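Local coordinates for Glyoxalase/bleomycin resistance protein/dioxygenase (Vibrio splendidus, PDB 2RK9), which is of unknown specific function but belongs to the glyoxalase/bleomycin resistance protein/dioxygenase superfamily, whose members either bind antibiotics or carry out mostly metal-dependent chemistry, at residues V75-Y88 and F120-Q134. The protein carries 1 engineered substitution. Residues are numbered along the deposited sequence; the frame is centred on the assembly and turned at random.
Sequences VNFQWDVIDIEPLY and FMVQTPDGYLFRFCQ. Engineered in segment 120-134: Met121 (natural residue Ile).
Trp79 and Phe132 are paired in register on parallel strands 75-80 and 129-134, joined by five backbone hydrogen bonds from Phe77 N-Leu129 O to Val81 N-Cys133 O. Their side chains run alongside each other from the same face of the sheet. The Phe132 ring turns its edge to the indole in an offset edge-to-face pair, planes 70° apart, with CE1 3.6 Å from Trp79 CD1. Phe77 and Phe130 extend this aromatic cluster. On the same face, Leu87 CD2 rests over the Phe132 ring in a CH-pi contact, 4.1 Å from the centroid. Phe120 takes the crowded position between its backbone N and carbonyl carbon (chi1 78°), which puts its ring under helix 84-88; Tyr88 turns its edge to the face of that ring, CD1 over the centre and 3.4 Å from Phe120 CG. Gln134 OE1 accepts bonds from Ile84 N (2.9 Å) and from a water shared with Asp83 OD1 and Glu85 N, pinning the first helical turn to the sheet. On the opposite face, Arg131 forms a salt bridge with Glu10. Strand 75-80 lies between strands 7-12 and 129-135, while helix 84-94 packs across strands 129-135, 115-123 and 99-108, consistent with the superfamily's beta-alpha-beta-beta-beta module.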
loop_
_atom_site.group_PDB
_atom_site.type_symbol
_atom_site.label_atom_id
_atom_site.label_comp_id
_atom_site.label_asym_id
_atom_site.label_seq_id
_atom_site.Cartn_x
_atom_site.Cartn_y
_atom_site.Cartn_z
ATOM N N VAL B 75 -6.454 -0.005 6.147
ATOM C CA VAL B 75 -5.799 -0.355 4.887
ATOM C C VAL B 75 -5.916 -1.829 4.504
ATOM O O VAL B 75 -5.748 -2.725 5.331
ATOM C CB VAL B 75 -4.299 -0.000 4.906
ATOM C CG1 VAL B 75 -3.714 -0.131 3.507
ATOM C CG2 VAL B 75 -4.107 1.396 5.418
ATOM N N ASN B 76 -6.201 -2.051 3.230
ATOM C CA ASN B 76 -6.301 -3.388 2.676
ATOM C C ASN B 76 -5.461 -3.326 1.402
ATOM O O ASN B 76 -5.733 -2.520 0.514
ATOM C CB ASN B 76 -7.757 -3.737 2.361
ATOM C CG ASN B 76 -7.888 -5.017 1.575
ATOM O OD1 ASN B 76 -7.350 -6.053 1.961
ATOM N ND2 ASN B 76 -8.614 -4.955 0.459
ATOM N N PHE B 77 -4.414 -4.145 1.339
ATOM C CA PHE B 77 -3.526 -4.169 0.179
ATOM C C PHE B 77 -4.018 -5.166 -0.869
ATOM O O PHE B 77 -3.914 -6.369 -0.662
ATOM C CB PHE B 77 -2.109 -4.562 0.613
ATOM C CG PHE B 77 -1.451 -3.567 1.535
ATOM C CD1 PHE B 77 -0.952 -2.363 1.044
ATOM C CD2 PHE B 77 -1.340 -3.832 2.898
ATOM C CE1 PHE B 77 -0.349 -1.435 1.895
ATOM C CE2 PHE B 77 -0.740 -2.908 3.761
ATOM C CZ PHE B 77 -0.243 -1.704 3.252
ATOM N N GLN B 78 -4.568 -4.668 -1.975
ATOM C CA GLN B 78 -5.029 -5.554 -3.042
ATOM C C GLN B 78 -3.768 -5.886 -3.821
ATOM O O GLN B 78 -3.262 -5.070 -4.590
ATOM C CB GLN B 78 -6.047 -4.863 -3.942
ATOM C CG GLN B 78 -6.435 -5.704 -5.152
ATOM C CD GLN B 78 -7.516 -5.054 -5.990
ATOM O OE1 GLN B 78 -8.687 -5.047 -5.613
ATOM N NE2 GLN B 78 -7.125 -4.491 -7.133
ATOM N N TRP B 79 -3.292 -7.110 -3.623
ATOM C CA TRP B 79 -2.041 -7.579 -4.196
ATOM C C TRP B 79 -2.176 -8.638 -5.284
ATOM O O TRP B 79 -2.602 -9.762 -5.007
ATOM C CB TRP B 79 -1.202 -8.118 -3.039
ATOM C CG TRP B 79 0.213 -8.417 -3.363
ATOM C CD1 TRP B 79 0.675 -9.413 -4.166
ATOM C CD2 TRP B 79 1.366 -7.729 -2.866
ATOM N NE1 TRP B 79 2.052 -9.393 -4.201
ATOM C CE2 TRP B 79 2.500 -8.366 -3.412
ATOM C CE3 TRP B 79 1.550 -6.631 -2.012
ATOM C CZ2 TRP B 79 3.802 -7.947 -3.135
ATOM C CZ3 TRP B 79 2.851 -6.213 -1.738
ATOM C CH2 TRP B 79 3.957 -6.871 -2.300
ATOM N N ASP B 80 -1.795 -8.284 -6.511
ATOM C CA ASP B 80 -1.885 -9.220 -7.634
ATOM C C ASP B 80 -0.832 -10.312 -7.559
ATOM O O ASP B 80 0.350 -10.031 -7.380
ATOM C CB ASP B 80 -1.721 -8.501 -8.977
ATOM C CG ASP B 80 -2.768 -7.440 -9.212
ATOM O OD1 ASP B 80 -3.905 -7.589 -8.718
ATOM O OD2 ASP B 80 -2.454 -6.456 -9.912
ATOM N N VAL B 81 -1.273 -11.557 -7.705
ATOM C CA VAL B 81 -0.376 -12.710 -7.681
ATOM C C VAL B 81 -0.516 -13.490 -8.990
ATOM O O VAL B 81 -1.534 -13.395 -9.670
ATOM C CB VAL B 81 -0.690 -13.637 -6.496
ATOM C CG1 VAL B 81 -0.380 -12.925 -5.179
ATOM C CG2 VAL B 81 -2.149 -14.040 -6.537
ATOM N N ILE B 82 0.517 -14.247 -9.345
ATOM C CA ILE B 82 0.505 -15.020 -10.588
ATOM C C ILE B 82 -0.248 -16.341 -10.456
ATOM O O ILE B 82 -1.029 -16.714 -11.339
ATOM C CB ILE B 82 1.949 -15.341 -11.052
ATOM C CG1 ILE B 82 2.695 -14.047 -11.370
ATOM C CG2 ILE B 82 1.923 -16.211 -12.295
ATOM C CD1 ILE B 82 4.133 -14.258 -11.822
ATOM N N ASP B 83 -0.015 -17.045 -9.353
ATOM C CA ASP B 83 -0.635 -18.350 -9.125
ATOM C C ASP B 83 -1.130 -18.412 -7.680
ATOM O O ASP B 83 -0.407 -18.860 -6.793
ATOM C CB ASP B 83 0.408 -19.442 -9.353
ATOM C CG ASP B 83 -0.114 -20.590 -10.177
ATOM O OD1 ASP B 83 -1.290 -20.978 -10.000
ATOM O OD2 ASP B 83 0.668 -21.113 -10.998
ATOM N N ILE B 84 -2.372 -17.990 -7.459
ATOM C CA ILE B 84 -2.944 -17.943 -6.119
ATOM C C ILE B 84 -3.185 -19.289 -5.429
ATOM O O ILE B 84 -3.098 -19.381 -4.206
ATOM C CB ILE B 84 -4.249 -17.110 -6.132
ATOM C CG1 ILE B 84 -4.555 -16.594 -4.724
ATOM C CG2 ILE B 84 -5.403 -17.944 -6.646
ATOM C CD1 ILE B 84 -5.686 -15.567 -4.691
ATOM N N GLU B 85 -3.470 -20.333 -6.199
ATOM C CA GLU B 85 -3.714 -21.649 -5.617
ATOM C C GLU B 85 -2.560 -22.172 -4.759
ATOM O O GLU B 85 -2.762 -22.520 -3.593
ATOM C CB GLU B 85 -4.045 -22.663 -6.717
ATOM C CG GLU B 85 -5.450 -22.526 -7.278
ATOM C CD GLU B 85 -6.506 -22.680 -6.210
ATOM O OE1 GLU B 85 -6.274 -23.462 -5.259
ATOM O OE2 GLU B 85 -7.576 -22.038 -6.317
ATOM N N PRO B 86 -1.337 -22.245 -5.316
ATOM C CA PRO B 86 -0.247 -22.748 -4.473
ATOM C C PRO B 86 0.057 -21.831 -3.286
ATOM O O PRO B 86 0.464 -22.291 -2.224
ATOM C CB PRO B 86 0.925 -22.877 -5.449
ATOM C CG PRO B 86 0.607 -21.891 -6.537
ATOM C CD PRO B 86 -0.884 -22.038 -6.703
ATOM N N LEU B 87 -0.139 -20.534 -3.471
ATOM C CA LEU B 87 0.094 -19.593 -2.382
ATOM C C LEU B 87 -0.881 -19.891 -1.241
ATOM O O LEU B 87 -0.473 -20.054 -0.092
ATOM C CB LEU B 87 -0.109 -18.156 -2.868
ATOM C CG LEU B 87 -0.120 -17.039 -1.817
ATOM C CD1 LEU B 87 1.155 -17.060 -0.991
ATOM C CD2 LEU B 87 -0.267 -15.697 -2.536
ATOM N N TYR B 88 -2.167 -19.976 -1.565
ATOM C CA TYR B 88 -3.178 -20.235 -0.554
ATOM C C TYR B 88 -2.971 -21.555 0.175
ATOM O O TYR B 88 -3.158 -21.627 1.385
ATOM C CB TYR B 88 -4.581 -20.228 -1.165
ATOM C CG TYR B 88 -5.685 -20.372 -0.142
ATOM C CD1 TYR B 88 -5.931 -19.365 0.788
ATOM C CD2 TYR B 88 -6.494 -21.513 -0.108
ATOM C CE1 TYR B 88 -6.954 -19.486 1.731
ATOM C CE2 TYR B 88 -7.522 -21.641 0.834
ATOM C CZ TYR B 88 -7.744 -20.619 1.749
ATOM O OH TYR B 88 -8.753 -20.715 2.686
ATOM N N PHE B 120 -8.090 -14.171 -1.567
ATOM C CA PHE B 120 -8.177 -14.563 -0.175
ATOM C C PHE B 120 -7.448 -13.471 0.590
ATOM O O PHE B 120 -6.666 -12.720 0.011
ATOM C CB PHE B 120 -7.577 -15.958 0.078
ATOM C CG PHE B 120 -6.078 -16.009 0.141
ATOM C CD1 PHE B 120 -5.415 -15.846 1.354
ATOM C CD2 PHE B 120 -5.332 -16.303 -0.995
ATOM C CE1 PHE B 120 -4.026 -15.980 1.437
ATOM C CE2 PHE B 120 -3.948 -16.439 -0.926
ATOM C CZ PHE B 120 -3.294 -16.279 0.293
HETATM N N MSE B 121 -7.745 -13.341 1.873
HETATM C CA MSE B 121 -7.086 -12.317 2.666
HETATM C C MSE B 121 -6.330 -12.919 3.823
HETATM O O MSE B 121 -6.761 -13.904 4.417
HETATM C CB MSE B 121 -8.100 -11.312 3.209
HETATM C CG MSE B 121 -8.692 -10.390 2.159
HETATM SE SE MSE B 121 -10.003 -9.207 2.908
HETATM C CE MSE B 121 -8.812 -8.057 3.900
ATOM N N VAL B 122 -5.196 -12.314 4.142
ATOM C CA VAL B 122 -4.383 -12.790 5.247
ATOM C C VAL B 122 -3.899 -11.616 6.070
ATOM O O VAL B 122 -3.717 -10.520 5.557
ATOM C CB VAL B 122 -3.153 -13.592 4.747
ATOM C CG1 VAL B 122 -2.194 -12.687 4.005
ATOM C CG2 VAL B 122 -2.457 -14.260 5.916
ATOM N N GLN B 123 -3.715 -11.853 7.358
ATOM C CA GLN B 123 -3.219 -10.820 8.244
ATOM C C GLN B 123 -1.818 -11.232 8.649
ATOM O O GLN B 123 -1.600 -12.364 9.077
ATOM C CB GLN B 123 -4.094 -10.706 9.491
ATOM C CG GLN B 123 -3.545 -9.710 10.497
ATOM C CD GLN B 123 -4.413 -9.586 11.718
ATOM O OE1 GLN B 123 -4.683 -10.571 12.399
ATOM N NE2 GLN B 123 -4.863 -8.373 12.004
ATOM N N THR B 124 -0.871 -10.314 8.499
ATOM C CA THR B 124 0.509 -10.587 8.864
ATOM C C THR B 124 0.615 -10.458 10.384
ATOM O O THR B 124 -0.295 -9.940 11.033
ATOM C CB THR B 124 1.462 -9.590 8.195
ATOM O OG1 THR B 124 1.344 -8.309 8.827
ATOM C CG2 THR B 124 1.119 -9.454 6.713
ATOM N N PRO B 125 1.729 -10.921 10.971
ATOM C CA PRO B 125 1.902 -10.840 12.429
ATOM C C PRO B 125 1.688 -9.449 13.026
ATOM O O PRO B 125 1.205 -9.314 14.153
ATOM C CB PRO B 125 3.333 -11.340 12.634
ATOM C CG PRO B 125 3.519 -12.318 11.479
ATOM C CD PRO B 125 2.898 -11.551 10.331
ATOM N N ASP B 126 2.043 -8.415 12.271
ATOM C CA ASP B 126 1.905 -7.041 12.749
ATOM C C ASP B 126 0.488 -6.488 12.646
ATOM O O ASP B 126 0.196 -5.432 13.205
ATOM C CB ASP B 126 2.863 -6.137 11.982
ATOM C CG ASP B 126 4.302 -6.594 12.099
ATOM O OD1 ASP B 126 4.900 -6.444 13.187
ATOM O OD2 ASP B 126 4.835 -7.121 11.103
ATOM N N GLY B 127 -0.383 -7.198 11.933
ATOM C CA GLY B 127 -1.759 -6.757 11.792
ATOM C C GLY B 127 -2.187 -6.304 10.406
ATOM O O GLY B 127 -3.374 -6.092 10.178
ATOM N N TYR B 128 -1.239 -6.156 9.483
ATOM C CA TYR B 128 -1.554 -5.711 8.119
ATOM C C TYR B 128 -2.409 -6.709 7.344
ATOM O O TYR B 128 -2.188 -7.917 7.404
ATOM C CB TYR B 128 -0.267 -5.446 7.337
ATOM C CG TYR B 128 0.614 -4.401 7.969
ATOM C CD1 TYR B 128 0.216 -3.063 8.027
ATOM C CD2 TYR B 128 1.850 -4.746 8.516
ATOM C CE1 TYR B 128 1.023 -2.104 8.611
ATOM C CE2 TYR B 128 2.664 -3.785 9.101
ATOM C CZ TYR B 128 2.244 -2.471 9.144
ATOM O OH TYR B 128 3.037 -1.519 9.726
ATOM N N LEU B 129 -3.388 -6.196 6.607
ATOM C CA LEU B 129 -4.260 -7.060 5.828
ATOM C C LEU B 129 -3.918 -7.017 4.348
ATOM O O LEU B 129 -3.859 -5.943 3.749
ATOM C CB LEU B 129 -5.717 -6.651 6.021
ATOM C CG LEU B 129 -6.296 -6.907 7.410
ATOM C CD1 LEU B 129 -7.707 -6.343 7.465
ATOM C CD2 LEU B 129 -6.304 -8.410 7.697
ATOM N N PHE B 130 -3.684 -8.199 3.779
ATOM C CA PHE B 130 -3.359 -8.349 2.366
ATOM C C PHE B 130 -4.463 -9.144 1.684
ATOM O O PHE B 130 -4.867 -10.204 2.169
ATOM C CB PHE B 130 -2.039 -9.112 2.192
ATOM C CG PHE B 130 -0.805 -8.269 2.383
ATOM C CD1 PHE B 130 0.016 -7.969 1.300
ATOM C CD2 PHE B 130 -0.450 -7.800 3.640
ATOM C CE1 PHE B 130 1.175 -7.210 1.469
ATOM C CE2 PHE B 130 0.697 -7.044 3.819
ATOM C CZ PHE B 130 1.517 -6.748 2.732
ATOM N N ARG B 131 -4.955 -8.630 0.565
ATOM C CA ARG B 131 -5.975 -9.334 -0.197
ATOM C C ARG B 131 -5.286 -9.756 -1.486
ATOM O O ARG B 131 -5.130 -8.953 -2.406
ATOM C CB ARG B 131 -7.155 -8.419 -0.525
ATOM C CG ARG B 131 -8.285 -9.127 -1.259
ATOM C CD ARG B 131 -9.020 -8.177 -2.185
ATOM N NE ARG B 131 -9.551 -6.990 -1.509
ATOM C CZ ARG B 131 -10.743 -6.932 -0.923
ATOM N NH1 ARG B 131 -11.535 -7.996 -0.919
ATOM N NH2 ARG B 131 -11.158 -5.802 -0.362
ATOM N N PHE B 132 -4.844 -11.008 -1.539
ATOM C CA PHE B 132 -4.167 -11.514 -2.727
ATOM C C PHE B 132 -5.210 -11.833 -3.786
ATOM O O PHE B 132 -6.239 -12.441 -3.488
ATOM C CB PHE B 132 -3.339 -12.749 -2.363
ATOM C CG PHE B 132 -2.144 -12.432 -1.510
ATOM C CD1 PHE B 132 -1.077 -11.715 -2.038
ATOM C CD2 PHE B 132 -2.107 -12.800 -0.166
ATOM C CE1 PHE B 132 0.010 -11.367 -1.244
ATOM C CE2 PHE B 132 -1.022 -12.454 0.636
ATOM C CZ PHE B 132 0.036 -11.735 0.095
ATOM N N CYS B 133 -4.943 -11.408 -5.018
ATOM C CA CYS B 133 -5.882 -11.609 -6.115
ATOM C C CYS B 133 -5.221 -12.139 -7.373
ATOM O O CYS B 133 -4.091 -11.766 -7.702
ATOM C CB CYS B 133 -6.556 -10.287 -6.493
ATOM S SG CYS B 133 -7.321 -9.351 -5.170
ATOM N N GLN B 134 -5.947 -12.991 -8.088
ATOM C CA GLN B 134 -5.465 -13.525 -9.354
ATOM C C GLN B 134 -6.620 -13.441 -10.347
ATOM O O GLN B 134 -7.692 -13.982 -10.098
ATOM C CB GLN B 134 -5.047 -14.987 -9.231
ATOM C CG GLN B 134 -4.359 -15.491 -10.495
ATOM C CD GLN B 134 -4.419 -16.994 -10.636
ATOM O OE1 GLN B 134 -4.111 -17.730 -9.702
ATOM N NE2 GLN B 134 -4.817 -17.460 -11.817
HETATM O O HOH W 1 -3.542 -3.403 6.772
HETATM O O HOH W 2 -3.723 -20.366 -9.047
#